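Local structure of glycosyl hydrolase family 26 (Bacteroides ovatus, 4ZXO) at residues S208-L220 with Q247-G259. The protein is a family 26 beta-mannanase that probably hydrolyses the mannan backbone of galactomannan. Sequence-based numbering, arbitrary orientation.
Sequences SPGMESDTVEEYL and QLNKMLTILTEAG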
loop_
_atom_site.group_PDB
_atom_site.type_symbol
_atom_site.label_atom_id
_atom_site.label_comp_id
_atom_site.label_asym_id
_atom_site.label_seq_id
_atom_site.Cartn_x
_atom_site.Cartn_y
_atom_site.Cartn_z
ATOM N N SER A 208 5.224 5.048 4.612
ATOM C CA SER A 208 5.507 3.604 4.832
ATOM C C SER A 208 6.990 3.213 4.770
ATOM O O SER A 208 7.421 2.450 3.898
ATOM C CB SER A 208 4.676 2.742 3.829
ATOM O OG SER A 208 4.992 2.991 2.464
ATOM N N PRO A 209 7.776 3.707 5.711
ATOM C CA PRO A 209 9.162 3.243 5.823
ATOM C C PRO A 209 9.207 1.815 6.356
ATOM O O PRO A 209 8.193 1.292 6.842
ATOM C CB PRO A 209 9.779 4.217 6.849
ATOM C CG PRO A 209 8.628 4.478 7.773
ATOM C CD PRO A 209 7.410 4.640 6.800
ATOM N N GLY A 210 10.353 1.176 6.199
ATOM C CA GLY A 210 10.561 -0.162 6.703
ATOM C C GLY A 210 10.913 -0.201 8.189
ATOM O O GLY A 210 10.459 0.642 8.980
ATOM N N MET A 211 11.730 -1.186 8.583
ATOM C CA MET A 211 12.031 -1.402 10.003
ATOM C C MET A 211 13.346 -0.773 10.493
ATOM O O MET A 211 13.782 -1.066 11.600
ATOM C CB MET A 211 12.031 -2.913 10.337
ATOM C CG MET A 211 12.810 -3.804 9.371
ATOM S SD MET A 211 14.500 -3.399 9.261
ATOM C CE MET A 211 15.193 -3.876 10.851
ATOM N N GLU A 212 13.952 0.131 9.723
ATOM C CA GLU A 212 15.232 0.693 10.147
ATOM C C GLU A 212 15.065 1.521 11.396
ATOM O O GLU A 212 15.967 1.550 12.245
ATOM C CB GLU A 212 15.847 1.574 9.037
ATOM C CG GLU A 212 16.289 0.774 7.810
ATOM C CD GLU A 212 15.154 0.327 6.899
ATOM O OE1 GLU A 212 14.060 0.927 6.894
ATOM O OE2 GLU A 212 15.348 -0.682 6.192
ATOM N N SER A 213 13.942 2.239 11.490
ATOM C CA SER A 213 13.709 3.111 12.633
ATOM C C SER A 213 13.525 2.291 13.897
ATOM O O SER A 213 12.765 1.339 13.908
ATOM C CB SER A 213 12.444 3.954 12.422
ATOM O OG SER A 213 12.538 4.739 11.243
ATOM N N ASP A 214 14.199 2.685 14.966
ATOM C CA ASP A 214 14.017 1.988 16.240
ATOM C C ASP A 214 13.096 2.671 17.211
ATOM O O ASP A 214 12.753 2.093 18.222
ATOM C CB ASP A 214 15.358 1.768 16.920
ATOM C CG ASP A 214 16.096 0.550 16.374
ATOM O OD1 ASP A 214 15.492 -0.362 15.760
ATOM O OD2 ASP A 214 17.315 0.481 16.613
ATOM N N THR A 215 12.678 3.883 16.896
ATOM C CA THR A 215 11.855 4.723 17.763
ATOM C C THR A 215 10.924 5.568 16.918
ATOM O O THR A 215 11.116 5.701 15.694
ATOM C CB THR A 215 12.700 5.707 18.648
ATOM O OG1 THR A 215 13.433 6.587 17.785
ATOM C CG2 THR A 215 13.651 4.945 19.553
ATOM N N VAL A 216 9.925 6.151 17.566
ATOM C CA VAL A 216 9.023 7.077 16.884
ATOM C C VAL A 216 9.763 8.303 16.305
ATOM O O VAL A 216 9.479 8.731 15.189
ATOM C CB VAL A 216 7.902 7.560 17.839
ATOM C CG1 VAL A 216 7.099 8.687 17.157
ATOM C CG2 VAL A 216 6.988 6.405 18.121
ATOM N N GLU A 217 10.752 8.813 17.058
ATOM C CA GLU A 217 11.546 9.943 16.579
ATOM C C GLU A 217 12.149 9.621 15.207
ATOM O O GLU A 217 12.109 10.442 14.253
ATOM C CB GLU A 217 12.665 10.294 17.621
ATOM C CG GLU A 217 13.807 11.190 17.097
ATOM C CD GLU A 217 14.810 11.475 18.176
ATOM O OE1 GLU A 217 14.354 11.775 19.278
ATOM O OE2 GLU A 217 16.033 11.326 17.954
ATOM N N GLU A 218 12.732 8.424 15.103
ATOM C CA GLU A 218 13.383 8.027 13.880
ATOM C C GLU A 218 12.349 7.825 12.770
ATOM O O GLU A 218 12.557 8.187 11.624
ATOM C CB GLU A 218 14.186 6.748 14.086
ATOM C CG GLU A 218 15.432 6.958 14.989
ATOM C CD GLU A 218 15.894 5.646 15.590
ATOM O OE1 GLU A 218 16.268 4.699 14.813
ATOM O OE2 GLU A 218 15.866 5.555 16.850
ATOM N N TYR A 219 11.237 7.184 13.121
ATOM C CA TYR A 219 10.199 6.932 12.144
ATOM C C TYR A 219 9.705 8.203 11.522
ATOM O O TYR A 219 9.424 8.222 10.318
ATOM C CB TYR A 219 9.040 6.170 12.845
ATOM C CG TYR A 219 7.823 5.896 11.983
ATOM C CD1 TYR A 219 7.747 4.746 11.182
ATOM C CD2 TYR A 219 6.734 6.750 12.020
ATOM C CE1 TYR A 219 6.607 4.492 10.407
ATOM C CE2 TYR A 219 5.620 6.522 11.244
ATOM C CZ TYR A 219 5.551 5.400 10.431
ATOM O OH TYR A 219 4.436 5.176 9.662
ATOM N N LEU A 220 9.572 9.241 12.343
ATOM C CA LEU A 220 9.043 10.512 11.846
ATOM C C LEU A 220 10.087 11.492 11.347
ATOM O O LEU A 220 9.730 12.643 11.047
ATOM C CB LEU A 220 8.223 11.204 12.945
ATOM C CG LEU A 220 6.978 10.397 13.355
ATOM C CD1 LEU A 220 6.223 11.172 14.490
ATOM C CD2 LEU A 220 6.052 10.215 12.152
ATOM N N GLN A 247 11.001 -7.394 15.299
ATOM C CA GLN A 247 10.969 -6.179 14.519
ATOM C C GLN A 247 9.568 -5.755 14.141
ATOM O O GLN A 247 9.287 -4.531 14.124
ATOM C CB GLN A 247 11.776 -6.359 13.261
ATOM C CG GLN A 247 13.272 -6.492 13.551
ATOM C CD GLN A 247 13.860 -5.235 14.194
ATOM O OE1 GLN A 247 13.410 -4.130 13.915
ATOM N NE2 GLN A 247 14.881 -5.408 15.064
ATOM N N LEU A 248 8.675 -6.731 13.895
ATOM C CA LEU A 248 7.285 -6.343 13.617
ATOM C C LEU A 248 6.624 -5.793 14.884
ATOM O O LEU A 248 5.926 -4.779 14.829
ATOM C CB LEU A 248 6.484 -7.525 13.052
ATOM C CG LEU A 248 5.083 -7.151 12.567
ATOM C CD1 LEU A 248 5.089 -5.981 11.493
ATOM C CD2 LEU A 248 4.340 -8.408 12.120
ATOM N N ASN A 249 6.784 -6.476 16.023
ATOM C CA ASN A 249 6.278 -5.866 17.238
ATOM C C ASN A 249 6.847 -4.467 17.461
ATOM O O ASN A 249 6.116 -3.566 17.868
ATOM C CB ASN A 249 6.588 -6.726 18.464
ATOM C CG ASN A 249 5.540 -7.814 18.686
ATOM O OD1 ASN A 249 4.360 -7.530 18.959
ATOM N ND2 ASN A 249 5.948 -9.047 18.531
ATOM N N LYS A 250 8.153 -4.292 17.261
ATOM C CA LYS A 250 8.758 -2.994 17.426
ATOM C C LYS A 250 8.089 -1.958 16.503
ATOM O O LYS A 250 7.719 -0.861 16.958
ATOM C CB LYS A 250 10.247 -3.061 17.114
ATOM C CG LYS A 250 10.938 -1.749 17.300
ATOM C CD LYS A 250 12.307 -1.773 16.571
ATOM C CE LYS A 250 12.115 -1.460 15.093
ATOM N NZ LYS A 250 13.402 -1.534 14.336
ATOM N N MET A 251 7.942 -2.281 15.209
ATOM C CA MET A 251 7.354 -1.276 14.324
ATOM C C MET A 251 5.883 -1.029 14.598
ATOM O O MET A 251 5.443 0.116 14.497
ATOM C CB MET A 251 7.496 -1.699 12.847
ATOM C CG MET A 251 8.920 -1.654 12.332
ATOM S SD MET A 251 9.893 -0.161 12.747
ATOM C CE MET A 251 8.860 1.106 11.987
ATOM N N LEU A 252 5.100 -2.072 14.912
ATOM C CA LEU A 252 3.697 -1.795 15.176
ATOM C C LEU A 252 3.506 -1.030 16.496
ATOM O O LEU A 252 2.555 -0.253 16.592
ATOM C CB LEU A 252 2.900 -3.105 15.194
ATOM C CG LEU A 252 2.997 -3.825 13.835
ATOM C CD1 LEU A 252 2.052 -5.062 13.842
ATOM C CD2 LEU A 252 2.703 -2.871 12.655
ATOM N N THR A 253 4.398 -1.229 17.480
ATOM C CA THR A 253 4.388 -0.415 18.698
ATOM C C THR A 253 4.662 1.057 18.330
ATOM O O THR A 253 4.005 2.000 18.814
ATOM C CB THR A 253 5.432 -0.971 19.689
ATOM O OG1 THR A 253 4.952 -2.264 20.108
ATOM C CG2 THR A 253 5.585 -0.073 20.948
ATOM N N ILE A 254 5.664 1.267 17.483
ATOM C CA ILE A 254 5.969 2.619 16.999
ATOM C C ILE A 254 4.776 3.231 16.269
ATOM O O ILE A 254 4.388 4.364 16.566
ATOM C CB ILE A 254 7.194 2.597 16.087
ATOM C CG1 ILE A 254 8.452 2.435 16.936
ATOM C CG2 ILE A 254 7.283 3.890 15.205
ATOM C CD1 ILE A 254 9.679 2.055 16.117
ATOM N N LEU A 255 4.152 2.471 15.372
ATOM C CA LEU A 255 2.981 2.953 14.645
ATOM C C LEU A 255 1.842 3.307 15.579
ATOM O O LEU A 255 1.221 4.371 15.424
ATOM C CB LEU A 255 2.429 1.916 13.642
ATOM C CG LEU A 255 3.217 1.666 12.386
ATOM C CD1 LEU A 255 2.411 0.852 11.424
ATOM C CD2 LEU A 255 3.656 2.948 11.736
ATOM N N THR A 256 1.560 2.432 16.538
ATOM C CA THR A 256 0.461 2.684 17.467
ATOM C C THR A 256 0.732 3.978 18.266
ATOM O O THR A 256 -0.166 4.842 18.398
ATOM C CB THR A 256 0.262 1.465 18.387
ATOM O OG1 THR A 256 0.031 0.298 17.561
ATOM C CG2 THR A 256 -0.918 1.626 19.315
ATOM N N GLU A 257 1.970 4.145 18.754
ATOM C CA GLU A 257 2.361 5.335 19.550
ATOM C C GLU A 257 2.236 6.581 18.662
ATOM O O GLU A 257 1.684 7.625 19.071
ATOM C CB GLU A 257 3.823 5.126 20.109
ATOM C CG GLU A 257 4.463 6.218 21.075
ATOM C CD GLU A 257 5.931 5.847 21.566
ATOM O OE1 GLU A 257 6.106 4.663 21.982
ATOM O OE2 GLU A 257 6.914 6.705 21.528
ATOM N N ALA A 258 2.744 6.497 17.441
ATOM C CA ALA A 258 2.721 7.658 16.537
ATOM C C ALA A 258 1.291 8.000 16.080
ATOM O O ALA A 258 0.908 9.173 15.931
ATOM C CB ALA A 258 3.600 7.381 15.307
ATOM N N GLY A 259 0.506 6.971 15.831
ATOM C CA GLY A 259 -0.867 7.152 15.387
ATOM C C GLY A 259 -1.714 7.792 16.470
ATOM O O GLY A 259 -2.558 8.635 16.161
HETATM O O HOH W 1 15.951 -3.063 16.444
#
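K250 reaches from helix 241-262 into the turn of 208-220 and shows how one lysine can hold an irregular loop. Its CB points at the loop, and CG lies anti to the backbone N (chi1 -179°), sending the chain outward until a bend at chi3 turns CE and NZ onto the loop's carbonyls. CD of K250 passes 3.6 Å from D214 OD1, and CE lies against S213 O. K250 NZ donates to M211 O, lying 20° off that carbonyl's plane, makes a salt bridge of 2.8 Å with D214 OD1, and bonds Q247 OE1 in the amide plane; S213 O is a weak fourth partner. A water donating to D214 OD1 and accepting from Q247 NE2 ties the same groups together. In the TIM barrel of family 26, the loop leaves strand 203-207 and leads into helix 216-219, whose N-cap is T215, while helix 241-262 follows strand 231-235; two successive strand-to-helix units thus meet here. Mostly methyl, methylene and sulfur groups pack around this cluster. M251 SD lies 3.7 Å from M211 CA, and its CE reaches G210 O. I254 CG2 touches Y219 CB at 3.7 Å and V216 CG2 at 3.9 Å. The L255 side chain crosses Y219 at about a right angle, CD2 3.4 Å from Y219 CZ; Y219 OH bonds G233 O. Farther along 247-259, E257 OE2 meets V216 CG2 at 3.4 Å, while V216 CG1 packs against A258 CB.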